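Local coordinates for outer membrane porin protein 32 (Delftia acidovorans, PDB 2FGQ), which forms anion-selective channels across the bacterial outer membrane as a homotrimeric porin, at residues 294-299 / 318-323. Numbering follows the deposited sequence.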
ATOM      1  N   PHE A 294     -29.459   4.423 -18.158  1.00 16.11           N
ATOM      2  CA  PHE A 294     -30.007   5.695 -18.607  1.00 16.23           C
ATOM      3  C   PHE A 294     -30.439   6.443 -17.370  1.00 16.23           C
ATOM      4  O   PHE A 294     -31.226   5.926 -16.595  1.00 18.25           O
ATOM      5  CB  PHE A 294     -31.216   5.466 -19.541  1.00 17.52           C
ATOM      6  CG  PHE A 294     -31.799   6.727 -20.097  1.00 20.89           C
ATOM      7  CD1 PHE A 294     -31.089   7.488 -21.009  1.00 24.18           C
ATOM      8  CD2 PHE A 294     -33.082   7.150 -19.702  1.00 26.22           C
ATOM      9  CE1 PHE A 294     -31.640   8.671 -21.532  1.00 27.24           C
ATOM     10  CE2 PHE A 294     -33.631   8.326 -20.203  1.00 25.69           C
ATOM     11  CZ  PHE A 294     -32.918   9.076 -21.137  1.00 26.30           C
ATOM     12  N   LEU A 295     -29.917   7.647 -17.194  1.00 15.26           N
ATOM     13  CA  LEU A 295     -30.173   8.480 -16.052  1.00 14.92           C
ATOM     14  C   LEU A 295     -30.746   9.804 -16.560  1.00 15.83           C
ATOM     15  O   LEU A 295     -30.103  10.545 -17.277  1.00 16.40           O
ATOM     16  CB  LEU A 295     -28.891   8.726 -15.270  1.00 14.95           C
ATOM     17  CG  LEU A 295     -28.847   9.524 -13.977  1.00 17.52           C
ATOM     18  CD1 LEU A 295     -29.773   8.957 -12.933  1.00 20.24           C
ATOM     19  CD2 LEU A 295     -27.400   9.616 -13.408  1.00 18.12           C
ATOM     20  N   LYS A 296     -31.976  10.102 -16.147  1.00 15.14           N
ATOM     21  CA  LYS A 296     -32.663  11.316 -16.557  1.00 15.49           C
ATOM     22  C   LYS A 296     -32.792  12.265 -15.391  1.00 15.55           C
ATOM     23  O   LYS A 296     -33.538  11.996 -14.461  1.00 16.16           O
ATOM     24  CB  LYS A 296     -34.059  10.929 -17.027  1.00 17.37           C
ATOM     25  CG  LYS A 296     -34.922  12.071 -17.500  1.00 22.79           C
ATOM     26  CD  LYS A 296     -36.272  11.491 -18.023  1.00 29.88           C
ATOM     27  CE  LYS A 296     -36.333  11.388 -19.547  1.00 35.87           C
ATOM     28  NZ  LYS A 296     -36.758  10.024 -20.041  1.00 41.88           N
ATOM     29  N   ASN A 297     -32.053  13.360 -15.438  1.00 14.27           N
ATOM     30  CA  ASN A 297     -32.164  14.413 -14.465  1.00 14.64           C
ATOM     31  C   ASN A 297     -33.262  15.366 -14.903  1.00 15.94           C
ATOM     32  O   ASN A 297     -33.330  15.719 -16.064  1.00 17.38           O
ATOM     33  CB  ASN A 297     -30.870  15.195 -14.383  1.00 14.28           C
ATOM     34  CG  ASN A 297     -29.733  14.388 -13.806  1.00 13.65           C
ATOM     35  OD1 ASN A 297     -28.787  13.943 -14.543  1.00 17.78           O
ATOM     36  ND2 ASN A 297     -29.796  14.166 -12.533  1.00 11.33           N
ATOM     37  N   LYS A 298     -34.065  15.802 -13.946  1.00 15.94           N
ATOM     38  CA  LYS A 298     -35.035  16.882 -14.178  1.00 18.16           C
ATOM     39  C   LYS A 298     -34.570  18.151 -13.478  1.00 17.84           C
ATOM     40  O   LYS A 298     -33.863  18.122 -12.442  1.00 17.08           O
ATOM     41  CB  LYS A 298     -36.410  16.465 -13.668  1.00 20.05           C
ATOM     42  CG  LYS A 298     -36.964  15.197 -14.286  1.00 24.50           C
ATOM     43  CD  LYS A 298     -37.167  15.295 -15.791  1.00 31.11           C
ATOM     44  CE  LYS A 298     -38.526  15.891 -16.148  1.00 35.66           C
ATOM     45  NZ  LYS A 298     -38.644  16.012 -17.659  1.00 40.53           N
ATOM     46  N   ASP A 299     -34.955  19.292 -14.041  1.00 17.55           N
ATOM     47  CA  ASP A 299     -34.785  20.577 -13.392  1.00 18.94           C
ATOM     48  C   ASP A 299     -33.338  20.851 -12.991  1.00 18.32           C
ATOM     49  O   ASP A 299     -32.455  20.912 -13.878  1.00 19.41           O
ATOM     50  CB  ASP A 299     -35.783  20.677 -12.237  1.00 18.94           C
ATOM     51  CG  ASP A 299     -37.207  20.569 -12.715  1.00 23.31           C
ATOM     52  OD1 ASP A 299     -37.543  21.309 -13.664  1.00 26.71           O
ATOM     53  OD2 ASP A 299     -38.071  19.801 -12.219  1.00 26.69           O
ATOM     54  N   GLY A 318     -30.429  18.992 -15.560  1.00 16.99           N
ATOM     55  CA  GLY A 318     -31.541  18.559 -16.371  1.00 16.76           C
ATOM     56  C   GLY A 318     -31.209  17.697 -17.564  1.00 17.85           C
ATOM     57  O   GLY A 318     -32.100  17.389 -18.369  1.00 18.73           O
ATOM     58  N   GLU A 319     -29.957  17.260 -17.641  1.00 18.34           N
ATOM     59  CA  GLU A 319     -29.519  16.435 -18.749  1.00 18.65           C
ATOM     60  C   GLU A 319     -29.756  14.963 -18.483  1.00 17.92           C
ATOM     61  O   GLU A 319     -29.710  14.511 -17.338  1.00 17.96           O
ATOM     62  CB  GLU A 319     -28.020  16.617 -18.993  1.00 19.06           C
ATOM     63  CG  GLU A 319     -27.623  17.961 -19.566  1.00 23.34           C
ATOM     64  CD  GLU A 319     -28.091  18.158 -20.989  1.00 28.25           C
ATOM     65  OE1 GLU A 319     -27.874  17.271 -21.833  1.00 31.72           O
ATOM     66  OE2 GLU A 319     -28.705  19.203 -21.253  1.00 36.22           O
ATOM     67  N   SER A 320     -29.983  14.212 -19.551  1.00 17.14           N
ATOM     68  CA  SER A 320     -30.049  12.777 -19.476  1.00 17.48           C
ATOM     69  C   SER A 320     -28.676  12.268 -19.893  1.00 17.37           C
ATOM     70  O   SER A 320     -28.034  12.837 -20.777  1.00 20.63           O
ATOM     71  CB  SER A 320     -31.093  12.236 -20.446  1.00 18.42           C
ATOM     72  OG  SER A 320     -32.401  12.646 -20.055  1.00 23.79           O
ATOM     73  N   GLN A 321     -28.248  11.175 -19.291  1.00 15.51           N
ATOM     74  CA  GLN A 321     -26.963  10.556 -19.599  1.00 14.15           C
ATOM     75  C   GLN A 321     -27.160   9.057 -19.826  1.00 14.23           C
ATOM     76  O   GLN A 321     -27.911   8.395 -19.130  1.00 14.64           O
ATOM     77  CB  GLN A 321     -26.037  10.783 -18.429  1.00 14.90           C
ATOM     78  CG  GLN A 321     -24.571  10.463 -18.676  1.00 14.08           C
ATOM     79  CD  GLN A 321     -23.772  10.357 -17.359  1.00 14.12           C
ATOM     80  OE1 GLN A 321     -22.589  10.763 -17.277  1.00 18.48           O
ATOM     81  NE2 GLN A 321     -24.413   9.811 -16.353  1.00 12.06           N
ATOM     82  N   THR A 322     -26.470   8.532 -20.827  1.00 14.21           N
ATOM     83  CA  THR A 322     -26.450   7.124 -21.109  1.00 14.54           C
ATOM     84  C   THR A 322     -25.057   6.594 -20.851  1.00 14.41           C
ATOM     85  O   THR A 322     -24.070   7.228 -21.202  1.00 15.37           O
ATOM     86  CB  THR A 322     -26.835   6.899 -22.581  1.00 16.03           C
ATOM     87  OG1 THR A 322     -28.128   7.476 -22.815  1.00 19.70           O
ATOM     88  CG2 THR A 322     -27.013   5.430 -22.900  1.00 19.15           C
ATOM     89  N   GLY A 323     -24.994   5.405 -20.290  1.00 13.36           N
ATOM     90  CA  GLY A 323     -23.715   4.755 -20.037  1.00 13.05           C
ATOM     91  C   GLY A 323     -23.743   3.283 -20.333  1.00 12.74           C
ATOM     92  O   GLY A 323     -24.788   2.627 -20.300  1.00 12.96           O
TER
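F294 turns the CD1-CE1-CZ side of its ring to S320 and T322 of the opposing strand. The evidence is atom by atom: CD1 of F294 stands 3.5 Å from OG1 of T322, which meets the ring at its edge, in plane, whereas CZ of F294 approaches CB of S320 obliquely at 3.7 Å. CG of F294 is anti to the backbone N (chi1 -177°), beside the carbonyl carbon; its side chain shares a face with K296, S320 and T322. K296 adds its aliphatic part there, CG lying 3.6 Å from OG of S320, while its chain bends farther out and brings NZ to the edge of the F294 ring. An alanine in place of F294 would probably open a gap beside S320 CB and leave T322 OG1 and the K296 end without the ring edge they border. Strands 286-297 and 320-331 are the last two in chain order of the closed, 16-stranded antiparallel porin barrel, met here at the end where a loop joins them. The L295 and Q321 side chains cross obliquely on the other face, while their backbones form a hydrogen-bonded pair: L295 N donates to Q321 O at 2.9 Å, and Q321 N returns a bond to L295 O at 2.8 Å. Toward the loop, N297 N to E319 O lengthens to 3.2 Å, its donor 45° out of the carbonyl plane. The CB of E319 points away from 294-299, and its OE1 forms a salt bridge with K19.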